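Local coordinates for ethanolamine utilization protein EutL (Clostridium perfringens E str. JGS1987, PDB 4TME) that forms part of the shell of the ethanolamine-utilization bacterial microcompartment and binds ethanolamine, which probably regulates the opening of its transport pore, at residues C[7-19]-C[33-46]. Numbering follows the deposited sequence.
With ETA (ethanolamine), chain K; ETA (ethanolamine), chain J.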
# COMPACT_ATOMS: atom_id res chain seq x y z
N ARG C 7 19.01 11.72 9.74
CA ARG C 7 19.41 12.43 8.54
C ARG C 7 18.68 11.91 7.30
O ARG C 7 18.70 10.71 7.03
CB ARG C 7 20.92 12.32 8.34
CG ARG C 7 21.43 13.29 7.30
CD ARG C 7 22.95 13.20 7.19
NE ARG C 7 23.35 11.82 6.91
CZ ARG C 7 23.49 11.31 5.69
NH1 ARG C 7 23.27 12.07 4.61
NH2 ARG C 7 23.85 10.04 5.54
N PRO C 8 18.03 12.80 6.55
CA PRO C 8 17.38 12.43 5.28
C PRO C 8 18.39 12.44 4.15
O PRO C 8 19.37 13.21 4.23
CB PRO C 8 16.32 13.52 5.10
CG PRO C 8 16.96 14.71 5.73
CD PRO C 8 17.76 14.21 6.89
N ASN C 9 18.18 11.61 3.13
CA ASN C 9 19.12 11.45 2.02
C ASN C 9 18.43 11.50 0.68
O ASN C 9 17.44 10.80 0.46
CB ASN C 9 19.88 10.12 2.12
CG ASN C 9 20.65 9.99 3.41
OD1 ASN C 9 21.72 10.57 3.57
ND2 ASN C 9 20.12 9.22 4.34
N VAL C 10 18.97 12.31 -0.22
CA VAL C 10 18.49 12.32 -1.59
C VAL C 10 19.13 11.14 -2.31
O VAL C 10 20.32 10.87 -2.10
CB VAL C 10 18.83 13.66 -2.28
CG1 VAL C 10 18.47 13.64 -3.76
CG2 VAL C 10 18.05 14.79 -1.56
N LEU C 11 18.36 10.43 -3.14
CA LEU C 11 18.87 9.26 -3.85
C LEU C 11 19.08 9.48 -5.35
O LEU C 11 20.01 8.93 -5.93
CB LEU C 11 17.92 8.06 -3.67
CG LEU C 11 17.70 7.64 -2.21
CD1 LEU C 11 16.61 6.57 -2.10
CD2 LEU C 11 18.98 7.16 -1.57
N SER C 12 18.23 10.29 -5.96
CA SER C 12 18.33 10.53 -7.39
C SER C 12 17.70 11.86 -7.75
O SER C 12 16.77 12.33 -7.09
CB SER C 12 17.69 9.38 -8.17
OG SER C 12 17.84 9.54 -9.57
N VAL C 13 18.26 12.48 -8.78
CA VAL C 13 17.78 13.75 -9.30
C VAL C 13 18.01 13.77 -10.79
O VAL C 13 19.10 13.45 -11.26
CB VAL C 13 18.50 14.97 -8.69
CG1 VAL C 13 17.84 16.27 -9.15
CG2 VAL C 13 18.49 14.90 -7.19
N LYS C 14 17.00 14.19 -11.55
CA LYS C 14 17.15 14.29 -13.01
C LYS C 14 16.26 15.38 -13.58
O LYS C 14 15.27 15.80 -12.95
CB LYS C 14 16.79 12.95 -13.70
CG LYS C 14 17.75 11.82 -13.49
CD LYS C 14 19.05 12.08 -14.31
CE LYS C 14 20.20 11.38 -13.72
NZ LYS C 14 21.38 11.51 -14.61
N ILE C 15 16.62 15.86 -14.77
CA ILE C 15 15.79 16.83 -15.49
C ILE C 15 15.31 16.22 -16.80
O ILE C 15 16.06 15.49 -17.47
CB ILE C 15 16.56 18.15 -15.76
CG1 ILE C 15 16.68 18.92 -14.44
CG2 ILE C 15 15.83 19.02 -16.82
CD1 ILE C 15 17.46 20.22 -14.55
N ILE C 16 14.05 16.48 -17.12
CA ILE C 16 13.48 16.24 -18.45
C ILE C 16 13.25 17.59 -19.12
O ILE C 16 12.45 18.40 -18.65
CB ILE C 16 12.12 15.47 -18.38
CG1 ILE C 16 12.32 14.06 -17.89
CG2 ILE C 16 11.42 15.49 -19.76
CD1 ILE C 16 11.00 13.34 -17.55
N SER C 17 13.96 17.86 -20.21
CA SER C 17 13.71 19.12 -20.93
C SER C 17 12.70 18.81 -22.03
O SER C 17 12.66 17.68 -22.56
CB SER C 17 15.00 19.70 -21.49
OG SER C 17 15.66 18.74 -22.27
N ASN C 18 11.85 19.77 -22.34
CA ASN C 18 10.92 19.65 -23.45
C ASN C 18 10.11 18.36 -23.29
O ASN C 18 10.21 17.45 -24.11
CB ASN C 18 11.67 19.67 -24.77
CG ASN C 18 12.58 20.89 -24.90
OD1 ASN C 18 12.15 22.03 -24.67
ND2 ASN C 18 13.85 20.66 -25.25
N VAL C 19 9.35 18.31 -22.22
CA VAL C 19 8.60 17.11 -21.88
C VAL C 19 7.68 16.74 -23.05
O VAL C 19 7.07 17.60 -23.69
CB VAL C 19 7.78 17.31 -20.57
CG1 VAL C 19 6.74 18.40 -20.74
CG2 VAL C 19 7.13 16.01 -20.16
N HIS C 33 4.13 24.44 -18.60
CA HIS C 33 5.05 23.45 -18.04
C HIS C 33 5.80 22.70 -19.15
O HIS C 33 5.30 21.72 -19.70
CB HIS C 33 4.29 22.44 -17.19
CG HIS C 33 3.74 23.02 -15.92
ND1 HIS C 33 2.64 22.49 -15.28
CD2 HIS C 33 4.15 24.06 -15.16
CE1 HIS C 33 2.39 23.19 -14.19
NE2 HIS C 33 3.29 24.14 -14.09
N LYS C 34 7.02 23.13 -19.44
CA LYS C 34 7.79 22.59 -20.55
C LYS C 34 8.90 21.65 -20.12
O LYS C 34 9.37 20.83 -20.91
CB LYS C 34 8.41 23.72 -21.37
CG LYS C 34 7.44 24.79 -21.82
CD LYS C 34 6.51 24.28 -22.89
CE LYS C 34 5.77 25.43 -23.56
NZ LYS C 34 4.69 24.94 -24.46
N SER C 35 9.30 21.76 -18.85
CA SER C 35 10.43 21.02 -18.32
C SER C 35 10.10 20.47 -16.95
O SER C 35 9.37 21.11 -16.21
CB SER C 35 11.65 21.93 -18.21
OG SER C 35 12.09 22.30 -19.50
N LEU C 36 10.63 19.29 -16.64
CA LEU C 36 10.39 18.64 -15.34
C LEU C 36 11.68 18.39 -14.58
O LEU C 36 12.69 18.05 -15.18
CB LEU C 36 9.67 17.30 -15.53
CG LEU C 36 8.36 17.31 -16.32
CD1 LEU C 36 7.86 15.86 -16.43
CD2 LEU C 36 7.33 18.20 -15.68
N GLY C 37 11.63 18.54 -13.27
CA GLY C 37 12.71 18.13 -12.40
C GLY C 37 12.18 17.00 -11.53
O GLY C 37 11.12 17.13 -10.93
N LEU C 38 12.93 15.89 -11.50
CA LEU C 38 12.56 14.66 -10.81
C LEU C 38 13.47 14.45 -9.60
O LEU C 38 14.70 14.58 -9.73
CB LEU C 38 12.69 13.46 -11.76
CG LEU C 38 12.08 13.49 -13.17
CD1 LEU C 38 12.53 12.26 -13.98
CD2 LEU C 38 10.57 13.54 -13.10
N ILE C 39 12.91 14.05 -8.46
CA ILE C 39 13.72 13.75 -7.30
C ILE C 39 13.14 12.60 -6.50
O ILE C 39 11.92 12.47 -6.36
CB ILE C 39 13.87 15.01 -6.39
CG1 ILE C 39 14.90 14.76 -5.29
CG2 ILE C 39 12.54 15.46 -5.83
CD1 ILE C 39 15.30 16.07 -4.56
N THR C 40 14.03 11.74 -5.99
CA THR C 40 13.66 10.74 -4.99
C THR C 40 14.58 10.84 -3.79
O THR C 40 15.72 11.31 -3.89
CB THR C 40 13.71 9.29 -5.52
OG1 THR C 40 15.05 8.92 -5.81
CG2 THR C 40 12.86 9.14 -6.77
N ALA C 41 14.08 10.40 -2.65
CA ALA C 41 14.79 10.51 -1.39
C ALA C 41 14.28 9.45 -0.42
O ALA C 41 13.25 8.82 -0.67
CB ALA C 41 14.60 11.90 -0.82
N ASP C 42 14.97 9.26 0.70
CA ASP C 42 14.55 8.24 1.67
C ASP C 42 13.65 8.80 2.79
O ASP C 42 13.40 8.10 3.77
CB ASP C 42 15.75 7.53 2.26
CG ASP C 42 16.61 8.43 3.15
OD1 ASP C 42 16.22 9.59 3.39
OD2 ASP C 42 17.67 7.95 3.59
N CYS C 43 13.17 10.03 2.63
CA CYS C 43 12.28 10.63 3.64
C CYS C 43 11.24 11.50 2.96
O CYS C 43 11.56 12.54 2.39
CB CYS C 43 13.07 11.46 4.65
SG CYS C 43 11.98 12.24 5.88
N ASP C 44 10.00 11.05 2.97
CA ASP C 44 8.98 11.75 2.18
C ASP C 44 8.61 13.14 2.73
O ASP C 44 8.63 14.11 1.98
CB ASP C 44 7.73 10.86 1.98
CG ASP C 44 7.07 10.39 3.27
OD1 ASP C 44 7.66 10.48 4.36
OD2 ASP C 44 5.91 9.87 3.14
N ASP C 45 8.31 13.28 4.01
CA ASP C 45 7.79 14.58 4.47
C ASP C 45 8.87 15.67 4.46
O ASP C 45 8.55 16.85 4.22
CB ASP C 45 7.16 14.43 5.85
CG ASP C 45 6.00 13.48 5.82
OD1 ASP C 45 5.01 13.80 5.12
OD2 ASP C 45 6.14 12.38 6.43
N VAL C 46 10.13 15.30 4.68
CA VAL C 46 11.23 16.27 4.48
C VAL C 46 11.26 16.70 3.01
O VAL C 46 11.41 17.89 2.71
CB VAL C 46 12.60 15.72 4.91
CG1 VAL C 46 13.77 16.61 4.39
CG2 VAL C 46 12.65 15.63 6.44
CA ETA K . 7.91 9.17 7.38
N ETA K . 7.57 8.36 6.23
C ETA K . 9.36 8.96 7.79
O ETA K . 10.26 9.21 6.74
CA ETA J . 1.88 12.35 5.10
N ETA J . 3.02 12.30 4.23
C ETA J . 2.25 11.66 6.40
O ETA J . 2.43 10.27 6.18
O HOH W 1 16.95 8.82 6.33
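With CG of Asp42 turned between its own backbone N and carbonyl carbon (chi1 68°) and CG of Asn9 lying beside its backbone N (chi1 -58°), carboxylate and amide meet with their planes 74° apart. Asn9 ND2 donates almost straight to the syn side of Asp42 OD2 at 2.9 Å, while Asn9 N reaches OD1 of Asp42 from above the carboxylate plane at 2.8 Å. Asp42 N returns a bond to Asn9 O. Aspartate suits this end because its two oxygens take the backbone and side-chain N-H of Asn9 separately. Between strands 10-16 and 35-41, neighbouring antiparallel strands of a BMC-domain sheet, a classic beta bulge sets Leu11 and Ser12 against Thr40. Thr40 O takes Leu11 N at 2.9 Å and, weakly, Ser12 N at 3.4 Å; Thr40 OG1 is held by Leu79 O. Farther along, beta-branched and leucine side chains supply apolar bulk: Ile16 and Leu36 lie side by side, CD1 to CD1 4.2 Å, and Val19 CG2 sits 3.8 Å from Leu36 CD1. Pro8 CG packs crosswise on Val46 CG1 at 3.9 Å, joining the chain before strand 10-16 to the helix opened by N-cap Cys43. There Asp44 OD1 and Asp45 OD1 each accept a hydrogen bond from a different ethanolamine nitrogen.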